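Local coordinates for uncharacterized protein ScGH5_18 (PDB 7LR8) that probably hydrolyses the Man-beta-1,4-GlcNAc core disaccharide during bacterial N-glycan breakdown, as a glycoside hydrolase of family 5, at residues D408-A412 and R413-E417; N19-S23 and N24-H28; P317-E320 and Y321-L325. The protein carries 1 engineered substitution. One frame throughout, in Å; residues are numbered along the deposited sequence.

How the contacts relate
The three contacts are all local turns, and they show how the same short-range geometry serves different places in a fold. Contact 1, at the end of helix 407-413, is a surface contact on the small C-terminal sheet domain, with its centre about 44 Å from that of contact 2 and about 41 Å from that of contact 3. Contacts 2 and 3 lie on the other side of the chain's centre from contact 1, their centres about 12 Å apart, in loops that follow strands 15-19 and 298-304 of the eight-stranded barrel. Contact 2 is buried and largely aromatic; contact 3 is partly buried and turns a carboxylate toward a bound sugar. Contact 1 relies instead on backbone bonds and a histidine-arginine pair.

Contact 1 of 3, residues D408-A412 and R413-E417; sequences DHLAA and RGITE
His409 and Arg413 lie side by side, one helical turn apart and pointing the same way, yet their flat groups stand almost perpendicular, with the imidazole and guanidinium planes 82° apart. The contact is edge to edge: Arg413 NH1 donates to His409 NE2 over 3.2 Å, the acceptor lying nearly in the guanidinium plane while the donor is tilted somewhat from the ring plane. Since NE2 accepts a hydrogen bond here, the ring is probably neutral with its hydrogen on ND1. With CG anti to the backbone N (chi1 179°), the ring is carried along the helix toward the arginine, whose CD methylene also approaches NE2, at 3.5 Å. The bend of the arginine chain at chi3 (61°) turns the guanidinium so that CD1 of Ile415 sits over its centre, 3.6 Å above the plane. The other amino group, NH2, is held by Thr398 O in the neighbouring strand, and the ring of His403 stacks on that of His409.

On the apolar side, Leu410 and Ile415 cross at a slant, and Leu410 CD2 meets Ile415 CG2 at 3.7 Å. The same two residues are joined by the backbone bond from Ile415 N to Leu410 O, 2.9 Å long and almost straight at the hydrogen. A second, inner bond joins Gly414 N to Ala411 O at 3.1 Å, and Gly414 turns the chain with positive phi. Two nested bonds, a glycine at the turn and an apolar pair bridging it together make the classical Schellman motif, which here ends helix 407-413 and leads the chain into strand 417-419.

Contact 2 of 3, residues N19-S23 and N24-H28; sequences NYTPS and NGWFH. With SO4 (sulfate ion), chain J.
The ring of Phe27 receives the carbonyl of Tyr20 at its edge, near the ring plane, with Tyr20 O only 3.3 Å from Phe27 CE1. Thr21 CG2 and Pro22 CD come to the same ring obliquely, the methyl 3.7 Å from Phe27 CZ. Phe27 in turn puts its CD2 over the centre of the indole of Trp26, 3.2 Å above the plane, while Trp26 CH2 lies at the edge of the phenyl ring. Phe316 meets the indole edge-to-face from outside the turn. The phenol of Tyr20 carries the proline on one face, with Pro22 CG 3.7 Å above the plane and displaced toward the rim.

Trp26 N reaches Pro22 O at 3.1 Å in a weak, bent bond (122° at the hydrogen). Gly25 carries the chain round; a water accepts from Gly25 N and donates to Ser23 O. Asn24, its CG anti to the backbone N (chi1 -160°), extends to the exposed side, where ND2 donates to O4 of a sulfate, probably a crystallisation ion, over 3.3 Å. Arg330 holds the same anion.

The buried polar ends are satisfied by neighbouring parts of the chain: Tyr20 OH and Ser23 OG by the two carboxylate oxygens of Asp41, Thr21 OG1 by His307 O. The turn belongs to the loop between barrel strand 15-19 and helix 35-46, and the Trp26 side chain is about 6 Å from the bound mannose. The chemistry is consistent with a turn that relies more on ring packing and on bonds to surrounding residues than on its one weak backbone bond.

Contact 3 of 3, residues P317-E320 and Y321-L325; sequences PELE and YSLGL. With BMA (beta-D-mannopyranose), chain D; AE3 (2-(2-ethoxyethoxy)ethanol), chain E.
Leu319 and Leu323 close the tight part of this turn, their side chains set obliquely and their CD1 methyls 3.9 Å apart beside the C6-O6 arm of the bound mannose. Leu319 reaches that position with CG between its backbone N and carbonyl carbon (chi1 69°), and Leu323 CG rests on Leu319 O at 3.5 Å. The Leu323 CD1 methyl touches both Glu320 OE1 and mannose C6, each at 3.7 Å.

Glu320 grips the sugar with both carboxylate oxygens. Mannose O4 donates to OE1 over a short 2.5 Å and O6 donates to OE2 over 2.9 Å, a two-pronged hold that fixes the carboxylate's rotation. The bend of the chain at chi2 (-78°) folds the group up to the sugar. Were Glu320 cut back to an alanine, mannose O4 and O6 would probably lose these acceptors and a gap would open beside Leu323 CD1. Ser101, Asn152 and Glu268 bind the same mannose.

The part of the turn round Glu318 and Pro317 is looser. Glu320 N bonds to Pro317 O at 2.9 Å, and a weak bond runs from Tyr321 N to Glu318 O, which also lies at the edge of the Tyr321 ring. Glu318 is exposed and modelled in two conformers, its carboxylate paired with Arg311, and Tyr321 OH is held by Leu313 O. Pro317, partly exposed, packs its CG 3.7 Å from C1 of a bound 2-(2-ethoxyethoxy)ethanol.

The loop after strand 298-304 contributes Leu319, Glu320 and Leu323 to the glycan pocket, which lies at the C-terminal ends of the barrel strands, as in (beta/alpha)8 glycosidases generally.

Contact 1 of 3, residues D408-A412 and R413-E417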
loop_
_atom_site.group_PDB
_atom_site.type_symbol
_atom_site.label_atom_id
_atom_site.label_comp_id
_atom_site.label_asym_id
_atom_site.label_seq_id
_atom_site.Cartn_x
_atom_site.Cartn_y
_atom_site.Cartn_z
ATOM N N ASP B 408 -37.434 4.067 34.750
ATOM C CA ASP B 408 -37.771 4.680 33.467
ATOM C C ASP B 408 -37.055 3.984 32.321
ATOM O O ASP B 408 -37.652 3.734 31.266
ATOM C CB ASP B 408 -37.415 6.166 33.484
ATOM C CG ASP B 408 -38.443 6.994 34.196
ATOM O OD1 ASP B 408 -39.633 6.629 34.116
ATOM O OD2 ASP B 408 -38.066 8.005 34.828
ATOM N N HIS B 409 -35.764 3.687 32.502
ATOM C CA HIS B 409 -35.012 2.972 31.478
ATOM C C HIS B 409 -35.631 1.612 31.199
ATOM O O HIS B 409 -35.779 1.213 30.039
ATOM C CB HIS B 409 -33.550 2.812 31.910
ATOM C CG HIS B 409 -32.700 2.067 30.925
ATOM N ND1 HIS B 409 -32.042 2.692 29.886
ATOM C CD2 HIS B 409 -32.396 0.751 30.823
ATOM C CE1 HIS B 409 -31.367 1.795 29.190
ATOM N NE2 HIS B 409 -31.567 0.608 29.735
ATOM N N LEU B 410 -36.019 0.899 32.255
ATOM C CA LEU B 410 -36.525 -0.455 32.078
ATOM C C LEU B 410 -37.917 -0.450 31.457
ATOM O O LEU B 410 -38.202 -1.256 30.563
ATOM C CB LEU B 410 -36.503 -1.185 33.420
ATOM C CG LEU B 410 -35.096 -1.204 34.040
ATOM C CD1 LEU B 410 -35.140 -1.475 35.538
ATOM C CD2 LEU B 410 -34.211 -2.214 33.330
ATOM N N ALA B 411 -38.792 0.457 31.902
ATOM C CA ALA B 411 -40.133 0.531 31.323
ATOM C C ALA B 411 -40.079 0.884 29.840
ATOM O O ALA B 411 -40.857 0.353 29.037
ATOM C CB ALA B 411 -40.984 1.548 32.085
ATOM N N ALA B 412 -39.162 1.783 29.460
ATOM C CA ALA B 412 -38.989 2.134 28.056
ATOM C C ALA B 412 -38.562 0.943 27.208
ATOM O O ALA B 412 -38.809 0.938 25.998
ATOM C CB ALA B 412 -37.966 3.261 27.923
ATOM N N ARG B 413 -37.925 -0.063 27.802
ATOM C CA ARG B 413 -37.559 -1.270 27.080
ATOM C C ARG B 413 -38.445 -2.457 27.429
ATOM O O ARG B 413 -38.201 -3.561 26.933
ATOM C CB ARG B 413 -36.087 -1.615 27.350
ATOM C CG ARG B 413 -35.140 -0.518 26.884
ATOM C CD ARG B 413 -33.696 -0.778 27.300
ATOM N NE ARG B 413 -33.190 -2.019 26.722
ATOM C CZ ARG B 413 -32.095 -2.650 27.140
ATOM N NH1 ARG B 413 -31.387 -2.159 28.154
ATOM N NH2 ARG B 413 -31.712 -3.774 26.540
ATOM N N GLY B 414 -39.472 -2.260 28.251
ATOM C CA GLY B 414 -40.322 -3.376 28.647
ATOM C C GLY B 414 -39.616 -4.446 29.452
ATOM O O GLY B 414 -39.985 -5.622 29.371
ATOM N N ILE B 415 -38.615 -4.072 30.240
ATOM C CA ILE B 415 -37.858 -5.025 31.043
ATOM C C ILE B 415 -38.488 -5.099 32.426
ATOM O O ILE B 415 -38.606 -4.081 33.118
ATOM C CB ILE B 415 -36.381 -4.620 31.126
ATOM C CG1 ILE B 415 -35.728 -4.761 29.755
ATOM C CG2 ILE B 415 -35.642 -5.450 32.173
ATOM C CD1 ILE B 415 -34.358 -4.075 29.672
ATOM N N THR B 416 -38.907 -6.303 32.826
ATOM C CA THR B 416 -39.520 -6.504 34.128
ATOM C C THR B 416 -38.659 -7.325 35.077
ATOM O O THR B 416 -39.001 -7.429 36.261
ATOM C CB THR B 416 -40.888 -7.194 33.982
ATOM O OG1 THR B 416 -40.747 -8.363 33.162
ATOM C CG2 THR B 416 -41.913 -6.246 33.355
ATOM N N GLU B 417 -37.572 -7.920 34.598
ATOM C CA GLU B 417 -36.766 -8.810 35.421
ATOM C C GLU B 417 -35.303 -8.518 35.155
ATOM O O GLU B 417 -34.872 -8.470 34.001
ATOM C CB GLU B 417 -37.066 -10.284 35.132
#

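Contact 2 of 3, residues N19-S23 and N24-H28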
loop_
_atom_site.group_PDB
_atom_site.type_symbol
_atom_site.label_atom_id
_atom_site.label_comp_id
_atom_site.label_asym_id
_atom_site.label_seq_id
_atom_site.Cartn_x
_atom_site.Cartn_y
_atom_site.Cartn_z
ATOM N N ASN B 19 -22.263 -9.321 2.354
ATOM C CA ASN B 19 -21.034 -8.594 2.067
ATOM C C ASN B 19 -20.497 -9.070 0.727
ATOM O O ASN B 19 -20.221 -10.262 0.566
ATOM C CB ASN B 19 -20.021 -8.829 3.183
ATOM C CG ASN B 19 -20.472 -8.223 4.486
ATOM O OD1 ASN B 19 -20.284 -7.037 4.709
ATOM N ND2 ASN B 19 -21.110 -9.023 5.337
ATOM N N TYR B 20 -20.335 -8.146 -0.225
ATOM C CA TYR B 20 -20.054 -8.507 -1.612
ATOM C C TYR B 20 -18.550 -8.670 -1.816
ATOM O O TYR B 20 -17.795 -7.691 -1.742
ATOM C CB TYR B 20 -20.637 -7.463 -2.564
ATOM C CG TYR B 20 -20.246 -7.677 -4.011
ATOM C CD1 TYR B 20 -20.225 -8.966 -4.568
ATOM C CD2 TYR B 20 -19.898 -6.598 -4.821
ATOM C CE1 TYR B 20 -19.845 -9.163 -5.888
ATOM C CE2 TYR B 20 -19.521 -6.784 -6.142
ATOM C CZ TYR B 20 -19.497 -8.069 -6.668
ATOM O OH TYR B 20 -19.124 -8.249 -7.984
ATOM N N THR B 21 -18.118 -9.920 -2.058
ATOM C CA THR B 21 -16.744 -10.228 -2.448
ATOM C C THR B 21 -16.715 -10.553 -3.939
ATOM O O THR B 21 -17.145 -11.644 -4.343
ATOM C CB THR B 21 -16.189 -11.406 -1.636
ATOM O OG1 THR B 21 -17.190 -12.423 -1.510
ATOM C CG2 THR B 21 -15.757 -10.970 -0.237
ATOM N N PRO B 22 -16.227 -9.660 -4.798
ATOM C CA PRO B 22 -16.261 -9.933 -6.246
ATOM C C PRO B 22 -15.549 -11.227 -6.608
ATOM O O PRO B 22 -14.418 -11.480 -6.185
ATOM C CB PRO B 22 -15.552 -8.715 -6.847
ATOM C CG PRO B 22 -15.819 -7.619 -5.848
ATOM C CD PRO B 22 -15.736 -8.301 -4.507
ATOM N N SER B 23 -16.228 -12.061 -7.398
ATOM C CA SER B 23 -15.685 -13.385 -7.683
ATOM C C SER B 23 -14.454 -13.311 -8.577
ATOM O O SER B 23 -13.521 -14.114 -8.421
ATOM C CB SER B 23 -16.762 -14.264 -8.321
ATOM O OG SER B 23 -17.073 -13.831 -9.637
ATOM N N ASN B 24 -14.426 -12.363 -9.503
ATOM C CA ASN B 24 -13.294 -12.180 -10.410
ATOM C C ASN B 24 -12.447 -11.017 -9.908
ATOM O O ASN B 24 -12.810 -9.849 -10.080
ATOM C CB ASN B 24 -13.787 -11.936 -11.830
ATOM C CG ASN B 24 -12.727 -12.216 -12.870
ATOM O OD1 ASN B 24 -11.528 -12.187 -12.581
ATOM N ND2 ASN B 24 -13.165 -12.516 -14.088
ATOM N N GLY B 25 -11.300 -11.328 -9.300
ATOM C CA GLY B 25 -10.395 -10.295 -8.834
ATOM C C GLY B 25 -10.505 -9.937 -7.367
ATOM O O GLY B 25 -9.640 -9.200 -6.867
ATOM N N TRP B 26 -11.538 -10.411 -6.669
ATOM C CA TRP B 26 -11.734 -10.042 -5.258
ATOM C C TRP B 26 -11.810 -8.512 -5.200
ATOM O O TRP B 26 -12.225 -7.859 -6.166
ATOM C CB TRP B 26 -10.631 -10.678 -4.404
ATOM C CG TRP B 26 -10.826 -10.606 -2.904
ATOM C CD1 TRP B 26 -11.803 -11.222 -2.170
ATOM C CD2 TRP B 26 -9.982 -9.932 -1.957
ATOM N NE1 TRP B 26 -11.642 -10.951 -0.835
ATOM C CE2 TRP B 26 -10.533 -10.154 -0.676
ATOM C CE3 TRP B 26 -8.833 -9.133 -2.075
ATOM C CZ2 TRP B 26 -9.967 -9.625 0.483
ATOM C CZ3 TRP B 26 -8.267 -8.599 -0.917
ATOM C CH2 TRP B 26 -8.838 -8.847 0.345
ATOM N N PHE B 27 -11.418 -7.905 -4.086
ATOM C CA PHE B 27 -11.488 -6.447 -4.026
ATOM C C PHE B 27 -10.472 -5.762 -4.924
ATOM O O PHE B 27 -10.571 -4.541 -5.116
ATOM C CB PHE B 27 -11.324 -5.991 -2.587
ATOM C CG PHE B 27 -12.381 -6.539 -1.682
ATOM C CD1 PHE B 27 -13.723 -6.260 -1.917
ATOM C CD2 PHE B 27 -12.041 -7.336 -0.610
ATOM C CE1 PHE B 27 -14.706 -6.780 -1.089
ATOM C CE2 PHE B 27 -13.018 -7.854 0.228
ATOM C CZ PHE B 27 -14.356 -7.565 -0.016
ATOM N N HIS B 28 -9.523 -6.506 -5.490
ATOM C CA HIS B 28 -8.665 -5.935 -6.516
ATOM C C HIS B 28 -9.403 -5.709 -7.829
ATOM O O HIS B 28 -8.788 -5.224 -8.788
ATOM C CB HIS B 28 -7.443 -6.824 -6.752
ATOM C CG HIS B 28 -6.723 -7.222 -5.497
ATOM N ND1 HIS B 28 -6.161 -6.303 -4.636
ATOM C CD2 HIS B 28 -6.454 -8.444 -4.971
ATOM C CE1 HIS B 28 -5.590 -6.938 -3.627
ATOM N NE2 HIS B 28 -5.752 -8.239 -3.806
HETATM S S SO4 J . -16.756 -13.711 -15.343
HETATM O O1 SO4 J . -15.883 -13.039 -16.302
HETATM O O2 SO4 J . -18.121 -13.218 -15.512
HETATM O O3 SO4 J . -16.725 -15.152 -15.578
HETATM O O4 SO4 J . -16.293 -13.432 -13.986
HETATM O O HOH W 1 -10.301 -13.646 -8.339
#

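Contact 3 of 3, residues P317-E320 and Y321-L325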
loop_
_atom_site.group_PDB
_atom_site.type_symbol
_atom_site.label_atom_id
_atom_site.label_comp_id
_atom_site.label_asym_id
_atom_site.label_seq_id
_atom_site.Cartn_x
_atom_site.Cartn_y
_atom_site.Cartn_z
ATOM N N PRO B 317 -5.301 -16.230 5.263
ATOM C CA PRO B 317 -5.672 -17.300 6.202
ATOM C C PRO B 317 -6.651 -18.249 5.524
ATOM O O PRO B 317 -7.594 -17.816 4.845
ATOM C CB PRO B 317 -6.327 -16.549 7.365
ATOM C CG PRO B 317 -5.706 -15.139 7.289
ATOM C CD PRO B 317 -5.491 -14.883 5.829
ATOM N N GLU B 318 -6.399 -19.550 5.722
ATOM C CA GLU B 318 -7.161 -20.606 5.067
ATOM C C GLU B 318 -8.665 -20.372 5.144
ATOM O O GLU B 318 -9.382 -20.540 4.151
ATOM C CB GLU B 318 -6.792 -21.949 5.702
ATOM C CG GLU B 318 -7.777 -23.052 5.423
ATOM C CD GLU B 318 -8.020 -23.240 3.951
ATOM O OE1 GLU B 318 -7.078 -23.011 3.164
ATOM O OE2 GLU B 318 -9.151 -23.629 3.587
ATOM N N LEU B 319 -9.154 -19.947 6.308
ATOM C CA LEU B 319 -10.591 -19.790 6.521
ATOM C C LEU B 319 -11.243 -18.829 5.524
ATOM O O LEU B 319 -12.413 -19.008 5.176
ATOM C CB LEU B 319 -10.865 -19.330 7.957
ATOM C CG LEU B 319 -10.482 -17.922 8.437
ATOM C CD1 LEU B 319 -11.589 -16.899 8.159
ATOM C CD2 LEU B 319 -10.164 -17.960 9.924
ATOM N N GLU B 320 -10.510 -17.812 5.044
ATOM C CA GLU B 320 -11.154 -16.767 4.249
ATOM C C GLU B 320 -11.683 -17.288 2.918
ATOM O O GLU B 320 -12.668 -16.753 2.390
ATOM C CB GLU B 320 -10.166 -15.627 3.974
ATOM C CG GLU B 320 -9.625 -14.927 5.214
ATOM C CD GLU B 320 -10.601 -13.938 5.823
ATOM O OE1 GLU B 320 -11.681 -13.714 5.244
ATOM O OE2 GLU B 320 -10.285 -13.384 6.899
ATOM N N TYR B 321 -11.035 -18.304 2.349
ATOM C CA TYR B 321 -11.336 -18.672 0.970
ATOM C C TYR B 321 -12.748 -19.224 0.814
ATOM O O TYR B 321 -13.382 -18.998 -0.218
ATOM C CB TYR B 321 -10.328 -19.701 0.457
ATOM C CG TYR B 321 -8.927 -19.153 0.272
ATOM C CD1 TYR B 321 -8.606 -18.354 -0.827
ATOM C CD2 TYR B 321 -7.933 -19.450 1.185
ATOM C CE1 TYR B 321 -7.333 -17.874 -1.002
ATOM C CE2 TYR B 321 -6.664 -18.955 1.030
ATOM C CZ TYR B 321 -6.366 -18.181 -0.065
ATOM O OH TYR B 321 -5.091 -17.700 -0.221
ATOM N N SER B 322 -13.258 -19.948 1.807
ATOM C CA SER B 322 -14.538 -20.628 1.655
ATOM C C SER B 322 -15.643 -20.007 2.508
ATOM O O SER B 322 -16.558 -20.709 2.949
ATOM C CB SER B 322 -14.381 -22.115 1.968
ATOM O OG SER B 322 -13.480 -22.716 1.051
ATOM N N LEU B 323 -15.581 -18.692 2.736
ATOM C CA LEU B 323 -16.635 -17.979 3.451
ATOM C C LEU B 323 -17.844 -17.651 2.575
ATOM O O LEU B 323 -18.832 -17.123 3.088
ATOM C CB LEU B 323 -16.078 -16.689 4.072
ATOM C CG LEU B 323 -15.231 -16.990 5.316
ATOM C CD1 LEU B 323 -14.646 -15.743 5.946
ATOM C CD2 LEU B 323 -16.068 -17.758 6.340
ATOM N N GLY B 324 -17.803 -17.945 1.280
ATOM C CA GLY B 324 -18.899 -17.548 0.411
ATOM C C GLY B 324 -20.142 -18.400 0.602
ATOM O O GLY B 324 -20.086 -19.551 1.038
ATOM N N LEU B 325 -21.295 -17.794 0.297
ATOM C CA LEU B 325 -22.520 -18.550 0.084
ATOM C C LEU B 325 -22.570 -19.128 -1.319
ATOM O O LEU B 325 -23.342 -20.062 -1.573
ATOM C CB LEU B 325 -23.735 -17.649 0.314
ATOM C CG LEU B 325 -23.890 -17.065 1.717
ATOM C CD1 LEU B 325 -25.119 -16.160 1.789
ATOM C CD2 LEU B 325 -23.961 -18.173 2.769
HETATM C C1 BMA D . -13.807 -9.581 9.379
HETATM C C2 BMA D . -14.081 -8.959 7.972
HETATM C C3 BMA D . -12.973 -9.382 7.028
HETATM C C4 BMA D . -12.700 -10.943 7.159
HETATM C C5 BMA D . -13.779 -11.634 8.039
HETATM C C6 BMA D . -13.509 -13.103 8.280
HETATM O O2 BMA D . -14.134 -7.541 8.023
HETATM O O3 BMA D . -11.787 -8.573 7.232
HETATM O O4 BMA D . -12.716 -11.497 5.873
HETATM O O5 BMA D . -13.803 -11.027 9.343
HETATM O O6 BMA D . -12.243 -13.199 8.978
HETATM C C1 AE3 E . -5.659 -15.099 10.942
HETATM C C2 AE3 E . -4.636 -14.060 11.396
HETATM O O2 AE3 E . -4.209 -13.292 10.306
HETATM C C3 AE3 E . -2.818 -13.178 10.197
HETATM C C4 AE3 E . -2.461 -12.801 8.764
HETATM O O3 AE3 E . -1.463 -13.654 8.294
HETATM C C5 AE3 E . -1.885 -14.458 7.234
HETATM C C6 AE3 E . -0.964 -15.667 7.090
HETATM O O4 AE3 E . -1.551 -16.602 6.226
#